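Local coordinates for protein putative O-acetylhomoserine (Thiol)-lyase (Campylobacter jejuni, PDB 4OC9) that probably uses pyridoxal 5'-phosphate to make homocysteine from O-acetylhomoserine and sulfide, as a member of the trans-sulfuration enzyme family, at residues S153-P157 with Q158-A162; L286-L289 with A290-E294; I376-P379 with A380-T383; I415-L418 with K419-I422; N328-K331 with K332-K336. All coordinates share one frame; numbering follows the deposited sequence.

Contact 1. Residues S153-P157 with Q158-A162; sequences SLSNP and QIAIA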
loop_
_atom_site.group_PDB
_atom_site.type_symbol
_atom_site.label_atom_id
_atom_site.label_comp_id
_atom_site.label_asym_id
_atom_site.label_seq_id
_atom_site.Cartn_x
_atom_site.Cartn_y
_atom_site.Cartn_z
ATOM N N SER D 153 -22.322 7.082 22.265
ATOM C CA SER D 153 -23.451 6.181 22.353
ATOM C C SER D 153 -23.185 5.095 23.404
ATOM O O SER D 153 -24.063 4.735 24.179
ATOM C CB SER D 153 -23.750 5.549 20.985
ATOM O OG SER D 153 -22.673 4.766 20.475
ATOM N N LEU D 154 -21.962 4.601 23.413
ATOM C CA LEU D 154 -21.495 3.552 24.321
ATOM C C LEU D 154 -20.126 4.078 24.671
ATOM O O LEU D 154 -19.212 4.051 23.852
ATOM C CB LEU D 154 -21.486 2.250 23.548
ATOM C CG LEU D 154 -21.032 1.022 24.259
ATOM C CD1 LEU D 154 -21.850 0.845 25.512
ATOM C CD2 LEU D 154 -21.197 -0.170 23.314
ATOM N N SER D 155 -19.984 4.575 25.885
ATOM C CA SER D 155 -18.720 5.223 26.296
ATOM C C SER D 155 -17.505 4.382 26.546
ATOM O O SER D 155 -17.610 3.233 26.913
ATOM C CB SER D 155 -18.905 6.092 27.542
ATOM O OG SER D 155 -19.123 5.312 28.696
ATOM N N ASN D 156 -16.362 5.042 26.367
ATOM C CA ASN D 156 -15.038 4.482 26.529
ATOM C C ASN D 156 -14.328 5.169 27.690
ATOM O O ASN D 156 -13.941 6.316 27.559
ATOM C CB ASN D 156 -14.298 4.670 25.218
ATOM C CG ASN D 156 -12.884 4.103 25.237
ATOM O OD1 ASN D 156 -12.313 3.880 26.283
ATOM N ND2 ASN D 156 -12.291 3.970 24.060
ATOM N N PRO D 157 -13.955 4.429 28.739
ATOM C CA PRO D 157 -14.035 3.013 29.052
ATOM C C PRO D 157 -15.116 2.554 29.988
ATOM O O PRO D 157 -15.083 1.374 30.386
ATOM C CB PRO D 157 -12.738 2.809 29.821
ATOM C CG PRO D 157 -12.724 4.007 30.687
ATOM C CD PRO D 157 -13.309 5.141 29.848
ATOM N N GLN D 158 -16.011 3.452 30.401
ATOM C CA GLN D 158 -17.085 3.022 31.332
ATOM C C GLN D 158 -18.183 2.142 30.707
ATOM O O GLN D 158 -18.861 1.433 31.407
ATOM C CB GLN D 158 -17.727 4.068 32.235
ATOM C CG GLN D 158 -18.403 3.358 33.401
ATOM C CD GLN D 158 -19.222 4.277 34.266
ATOM O OE1 GLN D 158 -19.163 5.498 34.113
ATOM N NE2 GLN D 158 -19.983 3.708 35.189
ATOM N N ILE D 159 -18.325 2.176 29.395
ATOM C CA ILE D 159 -19.348 1.409 28.703
ATOM C C ILE D 159 -20.686 2.000 29.172
ATOM O O ILE D 159 -21.627 1.308 29.487
ATOM C CB ILE D 159 -19.280 -0.104 28.938
ATOM C CG1 ILE D 159 -17.891 -0.703 28.661
ATOM C CG2 ILE D 159 -20.220 -0.836 28.017
ATOM C CD1 ILE D 159 -16.860 -0.386 29.701
ATOM N N ALA D 160 -20.735 3.328 29.267
ATOM C CA ALA D 160 -21.939 4.002 29.691
ATOM C C ALA D 160 -22.800 4.300 28.479
ATOM O O ALA D 160 -22.336 4.876 27.492
ATOM C CB ALA D 160 -21.595 5.286 30.400
ATOM N N ILE D 161 -24.064 3.926 28.569
ATOM C CA ILE D 161 -25.008 4.142 27.493
ATOM C C ILE D 161 -25.832 5.396 27.701
ATOM O O ILE D 161 -26.495 5.579 28.729
ATOM C CB ILE D 161 -25.947 2.956 27.333
ATOM C CG1 ILE D 161 -25.133 1.701 27.058
ATOM C CG2 ILE D 161 -26.915 3.222 26.192
ATOM C CD1 ILE D 161 -25.943 0.427 26.894
ATOM N N ALA D 162 -25.836 6.226 26.674
ATOM C CA ALA D 162 -26.579 7.482 26.696
ATOM C C ALA D 162 -28.036 7.275 26.302
ATOM O O ALA D 162 -28.331 6.513 25.369
ATOM C CB ALA D 162 -25.927 8.471 25.735
HETATM O O HOH W 1 -26.427 5.978 23.343
#
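Leu154 and Ile161 face each other across a hairpin-like loop that follows strand 146-152 of the large sheet, in the cofactor-binding fold shared by pyridoxal-phosphate enzymes of this family. The chain reverses at Asn156 to Ile159, where the peptide before Pro157 is cis, and its two arms then run almost antiparallel, their end-to-end directions 168° apart. A single bridge joins them at Leu154 and Ile161.

Ser155 does most of the polar work. Its N donates to Ala160 O at 2.9 Å, and its O accepts from Ile159 N, which stands above the carbonyl plane at 2.8 Å. The hydroxyl adds a third bond: with OG tucked between the backbone N and the carbonyl carbon (chi1 71°), it accepts from Ala160 N at 2.6 Å. Ser155 thus holds Ile159 and Ala160 of the returning arm and fixes the turn. Nearer the mouth, the bond from Ala162 N to Ser153 O is weak at 3.4 Å, and a water reinforces it by donating to both Ser153 O and Ala162 O.

The apolar side rests on Leu154 CD1, which touches Ile159 CG2 at 3.4 Å and Ile161 CG1 at 3.7 Å; Leu154 and Ile159 lie side by side.

At the polar ends, Ser153 OG is hydrogen-bonded to Asn182 and Gln158 OE1 to Lys107. Asn156 and Pro157 pack on Arg403 of strand 401-405, Ile159 reaches Ser344 of strand 342-346, and Ile161 lies against helix 327-333, so that this helix and these two strands of the smaller sheet cover the loop.

Contact 2. Residues L286-L289 with A290-E294; sequences LETL and AVRIE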
loop_
_atom_site.group_PDB
_atom_site.type_symbol
_atom_site.label_atom_id
_atom_site.label_comp_id
_atom_site.label_asym_id
_atom_site.label_seq_id
_atom_site.Cartn_x
_atom_site.Cartn_y
_atom_site.Cartn_z
ATOM N N LEU D 286 -14.914 -2.316 6.500
ATOM C CA LEU D 286 -16.337 -2.057 6.559
ATOM C C LEU D 286 -17.123 -3.240 6.021
ATOM O O LEU D 286 -18.173 -3.600 6.535
ATOM C CB LEU D 286 -16.700 -0.787 5.798
ATOM C CG LEU D 286 -18.195 -0.430 5.845
ATOM C CD1 LEU D 286 -18.671 -0.271 7.275
ATOM C CD2 LEU D 286 -18.433 0.870 5.073
ATOM N N GLU D 287 -16.623 -3.825 4.957
ATOM C CA GLU D 287 -17.274 -4.997 4.347
ATOM C C GLU D 287 -17.539 -6.155 5.303
ATOM O O GLU D 287 -18.549 -6.813 5.205
ATOM C CB GLU D 287 -16.464 -5.574 3.158
ATOM C CG GLU D 287 -16.361 -4.717 1.881
ATOM C CD GLU D 287 -15.808 -5.511 0.698
ATOM O OE1 GLU D 287 -15.285 -6.623 0.929
ATOM O OE2 GLU D 287 -15.851 -5.022 -0.473
ATOM N N THR D 288 -16.608 -6.400 6.206
ATOM C CA THR D 288 -16.721 -7.499 7.147
ATOM C C THR D 288 -17.115 -7.163 8.562
ATOM O O THR D 288 -17.164 -8.032 9.412
ATOM C CB THR D 288 -15.326 -8.169 7.281
ATOM O OG1 THR D 288 -14.385 -7.214 7.766
ATOM C CG2 THR D 288 -14.797 -8.730 5.916
ATOM N N LEU D 289 -17.332 -5.894 8.842
ATOM C CA LEU D 289 -17.676 -5.482 10.188
ATOM C C LEU D 289 -18.895 -6.186 10.755
ATOM O O LEU D 289 -18.915 -6.540 11.933
ATOM C CB LEU D 289 -17.859 -3.958 10.225
ATOM C CG LEU D 289 -18.239 -3.337 11.552
ATOM C CD1 LEU D 289 -17.285 -3.712 12.669
ATOM C CD2 LEU D 289 -18.292 -1.830 11.419
ATOM N N ALA D 290 -19.910 -6.406 9.934
ATOM C CA ALA D 290 -21.119 -7.055 10.432
ATOM C C ALA D 290 -20.844 -8.422 11.021
ATOM O O ALA D 290 -21.366 -8.759 12.090
ATOM C CB ALA D 290 -22.174 -7.152 9.354
ATOM N N VAL D 291 -20.049 -9.228 10.346
ATOM C CA VAL D 291 -19.756 -10.557 10.893
ATOM C C VAL D 291 -18.797 -10.442 12.092
ATOM O O VAL D 291 -18.997 -11.075 13.131
ATOM C CB VAL D 291 -19.229 -11.562 9.846
ATOM C CG1 VAL D 291 -20.268 -11.778 8.759
ATOM C CG2 VAL D 291 -17.939 -11.105 9.225
ATOM N N ARG D 292 -17.778 -9.613 11.968
ATOM C CA ARG D 292 -16.823 -9.430 13.052
ATOM C C ARG D 292 -17.397 -8.906 14.368
ATOM O O ARG D 292 -17.105 -9.470 15.420
ATOM C CB ARG D 292 -15.681 -8.494 12.641
ATOM C CG ARG D 292 -14.826 -9.077 11.554
ATOM C CD ARG D 292 -13.639 -8.209 11.145
ATOM N NE ARG D 292 -13.991 -6.939 10.546
ATOM C CZ ARG D 292 -14.089 -5.779 11.188
ATOM N NH1 ARG D 292 -13.870 -5.682 12.491
ATOM N NH2 ARG D 292 -14.403 -4.691 10.510
ATOM N N ILE D 293 -18.208 -7.854 14.318
ATOM C CA ILE D 293 -18.744 -7.288 15.541
ATOM C C ILE D 293 -19.572 -8.298 16.345
ATOM O O ILE D 293 -19.637 -8.213 17.562
ATOM C CB ILE D 293 -19.529 -5.991 15.269
ATOM C CG1 ILE D 293 -19.638 -5.151 16.529
ATOM C CG2 ILE D 293 -20.854 -6.267 14.584
ATOM C CD1 ILE D 293 -18.295 -4.664 17.062
ATOM N N GLU D 294 -20.228 -9.229 15.676
ATOM C CA GLU D 294 -21.003 -10.247 16.386
ATOM C C GLU D 294 -20.077 -11.172 17.182
ATOM O O GLU D 294 -20.379 -11.495 18.327
ATOM C CB GLU D 294 -21.920 -11.049 15.454
ATOM C CG GLU D 294 -22.993 -10.163 14.807
ATOM C CD GLU D 294 -24.084 -10.926 14.049
ATOM O OE1 GLU D 294 -24.040 -12.173 14.014
ATOM O OE2 GLU D 294 -25.018 -10.257 13.543
HETATM O O HOH W 2 -20.412 -5.223 7.347
#
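Thr288 O accepts from Arg292 N at 3.1 Å and Leu289 O from Ile293 N at 2.8 Å along the next turn of the long helix 276-309, just after a kink where the N atoms of Ala290 and Val291 lack a bond to the preceding turn. A water enters the kink: it accepts from Ala290 N at 2.9 Å and probably donates to Leu286 O, bridging the two atoms that a regular helix would bond directly.

The side chains of Thr288 and Arg292 close over the same turn. Arg292 bends back along the helix at chi3 (-64°), which brings NE to Thr288 OG1 at 2.8 Å. The bond is nearly straight, 170° at the hydrogen, and OG1 lies in the guanidinium plane, at its edge. Leu289 CA lies over one face of the guanidinium, while NH2 passes 3.5 Å from Leu289 CB, the two side chains crossing at about a right angle. Leu289 CD1 approaches Ile293 CB at 4.1 Å.

Arg292 NH2 also reaches Gly285 O, to which Thr288 OG1 is bonded too, and NH1 reaches Tyr207 O, next to Lys206, the lysine that carries the cofactor. Thr288 and Arg292 also pack against the second subunit. With its NE, NH1 and NH2 all engaged by neutral oxygens, the buried guanidinium is fixed in rotation, and its positive charge is probably stabilised by the hydroxyl and carbonyl dipoles around it.

Contact 3. Residues I376-P379 with A380-T383; sequences IIHP and ASTT
His378 extends its ring from the backbone with CG opposite the amide nitrogen (chi1 -180°), and Ser381 answers by tucking OG between its own N and carbonyl carbon (chi1 66°), so that ring and hydroxyl meet over a tight turn. Ser381 OG lies 3.3 Å from His378 ND1 in a weak hydrogen bond whose direction is open, approaching the ring obliquely. Ser381 N lies in the ring plane at its edge, and Ala380 CB comes obliquely to within 3.6 Å of His378 CE1.

The turn itself is closed by Thr382 N, which donates to Pro379 O at 3.0 Å from above the carbonyl plane. His378 O is approached by Ser381 N at 3.5 Å, a weak bond at best. On the flank, Thr383 OG1 lies beside Pro379 CB at 3.6 Å, the two side chains pointing the same way.

The stronger hold on the imidazole comes from beyond the turn: His378 NE2 is hydrogen-bonded to Lys399 O, and the ring meets that of Tyr350 nearly perpendicularly. Leu38 of the third subunit packs on His378, while Ala42 and Phe45 of that subunit pack on Ser381 and Thr382.

The arrangement is a hydrogen-bonded beta turn of residues 379-382 at the end of a strand, here where strand 375-377 of the smaller mixed sheet gives way to the loop before helix 389-394, with the turn set against a neighbouring subunit.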
loop_
_atom_site.group_PDB
_atom_site.type_symbol
_atom_site.label_atom_id
_atom_site.label_comp_id
_atom_site.label_asym_id
_atom_site.label_seq_id
_atom_site.Cartn_x
_atom_site.Cartn_y
_atom_site.Cartn_z
ATOM N N ILE D 376 -5.345 -5.207 26.337
ATOM C CA ILE D 376 -5.538 -4.853 27.744
ATOM C C ILE D 376 -4.770 -3.621 28.126
ATOM O O ILE D 376 -3.715 -3.369 27.587
ATOM C CB ILE D 376 -5.142 -6.039 28.653
ATOM C CG1 ILE D 376 -5.369 -5.692 30.132
ATOM C CG2 ILE D 376 -3.698 -6.450 28.437
ATOM C CD1 ILE D 376 -5.248 -6.863 31.100
ATOM N N ILE D 377 -5.321 -2.867 29.056
ATOM C CA ILE D 377 -4.712 -1.657 29.567
ATOM C C ILE D 377 -5.286 -1.218 30.920
ATOM O O ILE D 377 -6.371 -1.618 31.293
ATOM C CB ILE D 377 -4.926 -0.501 28.612
ATOM C CG1 ILE D 377 -3.760 0.501 28.891
ATOM C CG2 ILE D 377 -6.423 -0.047 28.707
ATOM C CD1 ILE D 377 -3.363 1.229 27.651
ATOM N N HIS D 378 -4.506 -0.418 31.651
ATOM C CA HIS D 378 -4.868 0.153 32.971
ATOM C C HIS D 378 -5.050 1.672 32.783
ATOM O O HIS D 378 -4.080 2.421 32.902
ATOM C CB HIS D 378 -3.731 -0.071 33.955
ATOM C CG HIS D 378 -4.011 0.462 35.321
ATOM N ND1 HIS D 378 -3.873 1.794 35.645
ATOM C CD2 HIS D 378 -4.379 -0.173 36.462
ATOM C CE1 HIS D 378 -4.164 1.962 36.923
ATOM N NE2 HIS D 378 -4.482 0.785 37.442
ATOM N N PRO D 379 -6.280 2.133 32.503
ATOM C CA PRO D 379 -6.629 3.553 32.244
ATOM C C PRO D 379 -6.122 4.685 33.133
ATOM O O PRO D 379 -5.705 5.735 32.620
ATOM C CB PRO D 379 -8.160 3.550 32.298
ATOM C CG PRO D 379 -8.523 2.183 31.877
ATOM C CD PRO D 379 -7.479 1.285 32.481
ATOM N N ALA D 380 -6.189 4.535 34.442
ATOM C CA ALA D 380 -5.722 5.623 35.304
ATOM C C ALA D 380 -4.314 6.164 34.933
ATOM O O ALA D 380 -4.149 7.366 34.735
ATOM C CB ALA D 380 -5.767 5.186 36.762
ATOM N N SER D 381 -3.331 5.266 34.790
ATOM C CA SER D 381 -1.947 5.644 34.460
ATOM C C SER D 381 -1.653 5.672 32.954
ATOM O O SER D 381 -0.477 5.751 32.513
ATOM C CB SER D 381 -1.008 4.591 35.069
ATOM O OG SER D 381 -1.178 3.300 34.466
ATOM N N THR D 382 -2.704 5.661 32.149
ATOM C CA THR D 382 -2.496 5.596 30.742
ATOM C C THR D 382 -3.483 6.418 29.881
ATOM O O THR D 382 -3.251 7.617 29.670
ATOM C CB THR D 382 -2.488 4.066 30.388
ATOM O OG1 THR D 382 -1.473 3.366 31.137
ATOM C CG2 THR D 382 -2.211 3.839 28.974
ATOM N N THR D 383 -4.563 5.804 29.391
ATOM C CA THR D 383 -5.560 6.485 28.511
ATOM C C THR D 383 -6.273 7.676 29.140
ATOM O O THR D 383 -6.690 8.604 28.453
ATOM C CB THR D 383 -6.648 5.507 27.999
ATOM O OG1 THR D 383 -7.395 4.970 29.110
ATOM C CG2 THR D 383 -6.019 4.369 27.170
#

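Contact 4. Residues I415-L418 with K419-I422; sequences IADL and KQAI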
loop_
_atom_site.group_PDB
_atom_site.type_symbol
_atom_site.label_atom_id
_atom_site.label_comp_id
_atom_site.label_asym_id
_atom_site.label_seq_id
_atom_site.Cartn_x
_atom_site.Cartn_y
_atom_site.Cartn_z
ATOM N N ILE D 415 -10.473 -16.800 28.053
ATOM C CA ILE D 415 -10.860 -16.982 29.456
ATOM C C ILE D 415 -9.707 -17.601 30.202
ATOM O O ILE D 415 -9.342 -17.137 31.261
ATOM C CB ILE D 415 -12.121 -17.822 29.548
ATOM C CG1 ILE D 415 -13.317 -16.973 29.104
ATOM C CG2 ILE D 415 -12.348 -18.247 30.984
ATOM C CD1 ILE D 415 -14.627 -17.718 29.005
ATOM N N ALA D 416 -9.091 -18.621 29.614
ATOM C CA ALA D 416 -7.952 -19.271 30.247
ATOM C C ALA D 416 -6.777 -18.300 30.467
ATOM O O ALA D 416 -6.089 -18.376 31.484
ATOM C CB ALA D 416 -7.479 -20.460 29.418
ATOM N N ASP D 417 -6.522 -17.423 29.506
ATOM C CA ASP D 417 -5.416 -16.471 29.627
ATOM C C ASP D 417 -5.740 -15.507 30.786
ATOM O O ASP D 417 -4.874 -15.186 31.596
ATOM C CB ASP D 417 -5.222 -15.711 28.306
ATOM C CG ASP D 417 -4.041 -14.762 28.343
ATOM O OD1 ASP D 417 -2.964 -15.128 28.870
ATOM O OD2 ASP D 417 -4.163 -13.629 27.817
ATOM N N LEU D 418 -6.970 -15.010 30.842
ATOM C CA LEU D 418 -7.364 -14.089 31.936
ATOM C C LEU D 418 -7.380 -14.786 33.259
ATOM O O LEU D 418 -7.001 -14.229 34.273
ATOM C CB LEU D 418 -8.731 -13.530 31.725
ATOM C CG LEU D 418 -8.917 -12.513 30.656
ATOM C CD1 LEU D 418 -10.385 -12.215 30.509
ATOM C CD2 LEU D 418 -8.149 -11.252 31.030
ATOM N N LYS D 419 -7.775 -16.047 33.237
ATOM C CA LYS D 419 -7.825 -16.789 34.456
ATOM C C LYS D 419 -6.445 -16.876 35.094
ATOM O O LYS D 419 -6.289 -16.602 36.284
ATOM C CB LYS D 419 -8.348 -18.207 34.209
ATOM C CG LYS D 419 -8.599 -19.016 35.474
ATOM C CD LYS D 419 -9.116 -20.406 35.145
ATOM C CE LYS D 419 -9.701 -21.120 36.350
ATOM N NZ LYS D 419 -8.777 -21.361 37.474
ATOM N N GLN D 420 -5.465 -17.312 34.328
ATOM C CA GLN D 420 -4.115 -17.469 34.895
ATOM C C GLN D 420 -3.543 -16.131 35.343
ATOM O O GLN D 420 -2.839 -16.069 36.348
ATOM C CB GLN D 420 -3.185 -18.306 33.969
ATOM C CG GLN D 420 -2.835 -17.702 32.608
ATOM C CD GLN D 420 -1.812 -16.574 32.676
ATOM O OE1 GLN D 420 -0.890 -16.605 33.493
ATOM N NE2 GLN D 420 -1.914 -15.628 31.758
ATOM N N ALA D 421 -3.868 -15.060 34.632
ATOM C CA ALA D 421 -3.341 -13.740 34.999
ATOM C C ALA D 421 -3.965 -13.256 36.301
ATOM O O ALA D 421 -3.273 -12.793 37.216
ATOM C CB ALA D 421 -3.574 -12.762 33.890
ATOM N N ILE D 422 -5.264 -13.397 36.389
ATOM C CA ILE D 422 -6.001 -13.011 37.590
ATOM C C ILE D 422 -5.633 -13.787 38.846
ATOM O O ILE D 422 -5.523 -13.219 39.919
ATOM C CB ILE D 422 -7.483 -13.270 37.340
ATOM C CG1 ILE D 422 -8.024 -12.278 36.307
ATOM C CG2 ILE D 422 -8.276 -13.200 38.618
ATOM C CD1 ILE D 422 -9.426 -12.651 35.854
#
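Leu418 and Ile422 mark the packed side of the amphipathic helix 411-422, one turn apart. Leu418 O accepts from Ile422 N at 2.9 Å, and the Ile422 side chain folds back over the same carbonyl, with CD1 4.3 Å from Leu418 CB. These residues press on helix 276-309, Leu418 against Val303 and Ile422 against Leu307, while Ala421 and Ile422 both meet Ile356 of helix 350-359.

The other side is looser. Ala416 and Lys419 are exposed, each tied to the helix by its own backbone bond, Gln420 N to Ala416 O at 3.1 Å and Lys419 N to Ile415 O at 2.7 Å; the Lys419 tip leads away from this turn to a salt bridge with Glu423.

Between the two lies a polar seam. Asp417 is buried, and its carboxylate accepts from the backbone N atoms of Gln361, Leu362 and Phe363, anchoring the helix to the segment after helix 350-359. Gln420, bent at chi2 (75°), runs alongside it, the two protons of its NE2 shared among Lys359 O, Asp417 OD1 and, weakly, Asp417 O. Gln420 NE2 meets Asp417 OD1 at 3.1 Å from above the carboxylate plane, 41° out of it, and lies 3.0 Å from Asp417 O.

Contact 5. Residues N328-K331 with K332-K336; sequences NLFK and KYFDK
Phe330 and Phe334 meet at the C-terminal end of helix 327-333, where Phe334 is the first residue to leave helical backbone angles. The last turn is closed by three backbone bonds, the final one from Phe334 N to Phe330 O at 2.9 Å.

The Phe334 side chain can be followed outward from there. Its CB sits 3.3 Å from Phe330 O and 3.6 Å from Phe330 CE1. With CG opposite the carbonyl carbon (chi1 -68°), the ring swings back along the helix: Phe334 CG and Phe334 CD1 each lie 3.6 Å from Phe330 CD1, while Phe334 CD2 approaches Phe330 CE1 more loosely. Phe330 CD1 therefore stands over one face of the Phe334 ring. The planes are inclined at 41°, an oblique pairing. Farther out, Phe334 CE1 packs on Ile161 CD1, bringing the ring against the loop of residues 153-162.

One position earlier, Tyr333 runs beside Leu329, and its ring edge lies near Leu329 O. The Tyr333 hydroxyl is anchored by Asp163 and the backbone N of Glu165, and its ring meets His195 edge-to-face. The lysines keep to the outside, where Lys331 NZ bonds to Asn337. Beyond the helix end a water donates to Lys331 O and to Asp335 OD1. Back on the Tyr333 flank, Leu329 CD2 comes to 4.0 Å from Tyr333 CE2.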
loop_
_atom_site.group_PDB
_atom_site.type_symbol
_atom_site.label_atom_id
_atom_site.label_comp_id
_atom_site.label_asym_id
_atom_site.label_seq_id
_atom_site.Cartn_x
_atom_site.Cartn_y
_atom_site.Cartn_z
ATOM N N ASN D 328 -31.023 -1.648 31.085
ATOM C CA ASN D 328 -32.316 -1.242 30.491
ATOM C C ASN D 328 -32.135 -0.368 29.246
ATOM O O ASN D 328 -32.844 -0.525 28.261
ATOM C CB ASN D 328 -33.203 -0.531 31.504
ATOM C CG ASN D 328 -33.773 -1.477 32.531
ATOM O OD1 ASN D 328 -33.890 -2.682 32.293
ATOM N ND2 ASN D 328 -34.172 -0.933 33.671
ATOM N N LEU D 329 -31.184 0.560 29.305
ATOM C CA LEU D 329 -30.883 1.413 28.151
ATOM C C LEU D 329 -30.341 0.511 27.018
ATOM O O LEU D 329 -30.601 0.764 25.840
ATOM C CB LEU D 329 -29.887 2.508 28.519
ATOM C CG LEU D 329 -30.497 3.565 29.440
ATOM C CD1 LEU D 329 -29.488 4.498 30.070
ATOM C CD2 LEU D 329 -31.520 4.352 28.631
ATOM N N PHE D 330 -29.590 -0.523 27.385
ATOM C CA PHE D 330 -29.049 -1.444 26.406
ATOM C C PHE D 330 -30.188 -2.129 25.676
ATOM O O PHE D 330 -30.231 -2.137 24.454
ATOM C CB PHE D 330 -28.124 -2.468 27.075
ATOM C CG PHE D 330 -27.807 -3.646 26.208
ATOM C CD1 PHE D 330 -27.033 -3.514 25.084
ATOM C CD2 PHE D 330 -28.220 -4.912 26.576
ATOM C CE1 PHE D 330 -26.719 -4.624 24.298
ATOM C CE2 PHE D 330 -27.887 -6.032 25.818
ATOM C CZ PHE D 330 -27.140 -5.884 24.682
ATOM N N LYS D 331 -31.102 -2.714 26.440
ATOM C CA LYS D 331 -32.257 -3.396 25.852
ATOM C C LYS D 331 -33.105 -2.437 25.022
ATOM O O LYS D 331 -33.711 -2.822 24.043
ATOM C CB LYS D 331 -33.139 -4.042 26.938
ATOM C CG LYS D 331 -32.514 -5.212 27.701
ATOM C CD LYS D 331 -32.220 -6.384 26.770
ATOM C CE LYS D 331 -31.645 -7.569 27.523
ATOM N NZ LYS D 331 -31.423 -8.756 26.674
ATOM N N LYS D 332 -33.158 -1.183 25.424
ATOM C CA LYS D 332 -33.961 -0.197 24.704
ATOM C C LYS D 332 -33.395 0.234 23.351
ATOM O O LYS D 332 -34.129 0.341 22.379
ATOM C CB LYS D 332 -34.154 1.044 25.561
ATOM C CG LYS D 332 -35.036 2.081 24.909
ATOM C CD LYS D 332 -35.164 3.325 25.771
ATOM C CE LYS D 332 -36.031 4.372 25.088
ATOM N NZ LYS D 332 -36.081 5.644 25.861
ATOM N N TYR D 333 -32.099 0.466 23.300
ATOM C CA TYR D 333 -31.470 0.910 22.058
ATOM C C TYR D 333 -30.728 -0.106 21.180
ATOM O O TYR D 333 -30.522 0.163 19.994
ATOM C CB TYR D 333 -30.535 2.045 22.354
ATOM C CG TYR D 333 -31.227 3.275 22.852
ATOM C CD1 TYR D 333 -31.854 4.129 21.965
ATOM C CD2 TYR D 333 -31.189 3.637 24.188
ATOM C CE1 TYR D 333 -32.489 5.270 22.401
ATOM C CE2 TYR D 333 -31.805 4.777 24.624
ATOM C CZ TYR D 333 -32.454 5.603 23.721
ATOM O OH TYR D 333 -33.066 6.778 24.169
ATOM N N PHE D 334 -30.347 -1.261 21.714
ATOM C CA PHE D 334 -29.597 -2.289 20.919
ATOM C C PHE D 334 -30.500 -3.435 20.437
ATOM O O PHE D 334 -30.772 -4.372 21.187
ATOM C CB PHE D 334 -28.424 -2.793 21.747
ATOM C CG PHE D 334 -27.356 -1.769 21.972
ATOM C CD1 PHE D 334 -27.551 -0.717 22.847
ATOM C CD2 PHE D 334 -26.127 -1.900 21.379
ATOM C CE1 PHE D 334 -26.562 0.212 23.078
ATOM C CE2 PHE D 334 -25.125 -0.973 21.616
ATOM C CZ PHE D 334 -25.344 0.090 22.467
ATOM N N ASP D 335 -30.962 -3.335 19.187
ATOM C CA ASP D 335 -31.876 -4.318 18.607
ATOM C C ASP D 335 -31.377 -5.761 18.466
ATOM O O ASP D 335 -32.175 -6.693 18.635
ATOM C CB ASP D 335 -32.444 -3.805 17.285
ATOM C CG ASP D 335 -33.315 -2.545 17.452
ATOM O OD1 ASP D 335 -33.598 -2.126 18.595
ATOM O OD2 ASP D 335 -33.735 -1.978 16.405
ATOM N N LYS D 336 -30.096 -5.946 18.141
ATOM C CA LYS D 336 -29.517 -7.294 17.974
ATOM C C LYS D 336 -28.943 -8.011 19.226
ATOM O O LYS D 336 -28.319 -9.086 19.186
ATOM C CB LYS D 336 -28.435 -7.247 16.903
ATOM C CG LYS D 336 -28.946 -7.118 15.479
ATOM C CD LYS D 336 -27.795 -7.189 14.489
ATOM C CE LYS D 336 -28.175 -7.243 12.970
ATOM N NZ LYS D 336 -29.222 -6.305 12.455
HETATM O O HOH W 3 -33.921 -3.318 20.821
#

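How the contacts relate
Contact 1 and contact 2 are the buried pair, whereas contacts 3, 4 and 5 are only partly buried. Contacts 1 and 5 share an interface, packing together mainly through apolar side chains. Contact 5 barely touches contact 2, through Lys336 and Glu294, and contacts 3 and 4 approach to about 5 Å between nearest atoms without touching. Three contacts span helix turns, yet they differ: an arginine bridged to a threonine beside a subunit interface in contact 2, a carboxylate-amide pair in contact 4, and aromatic packing in contact 5. The two loop contacts instead use serine hydroxyls, firmly in contact 1 and weakly in contact 3.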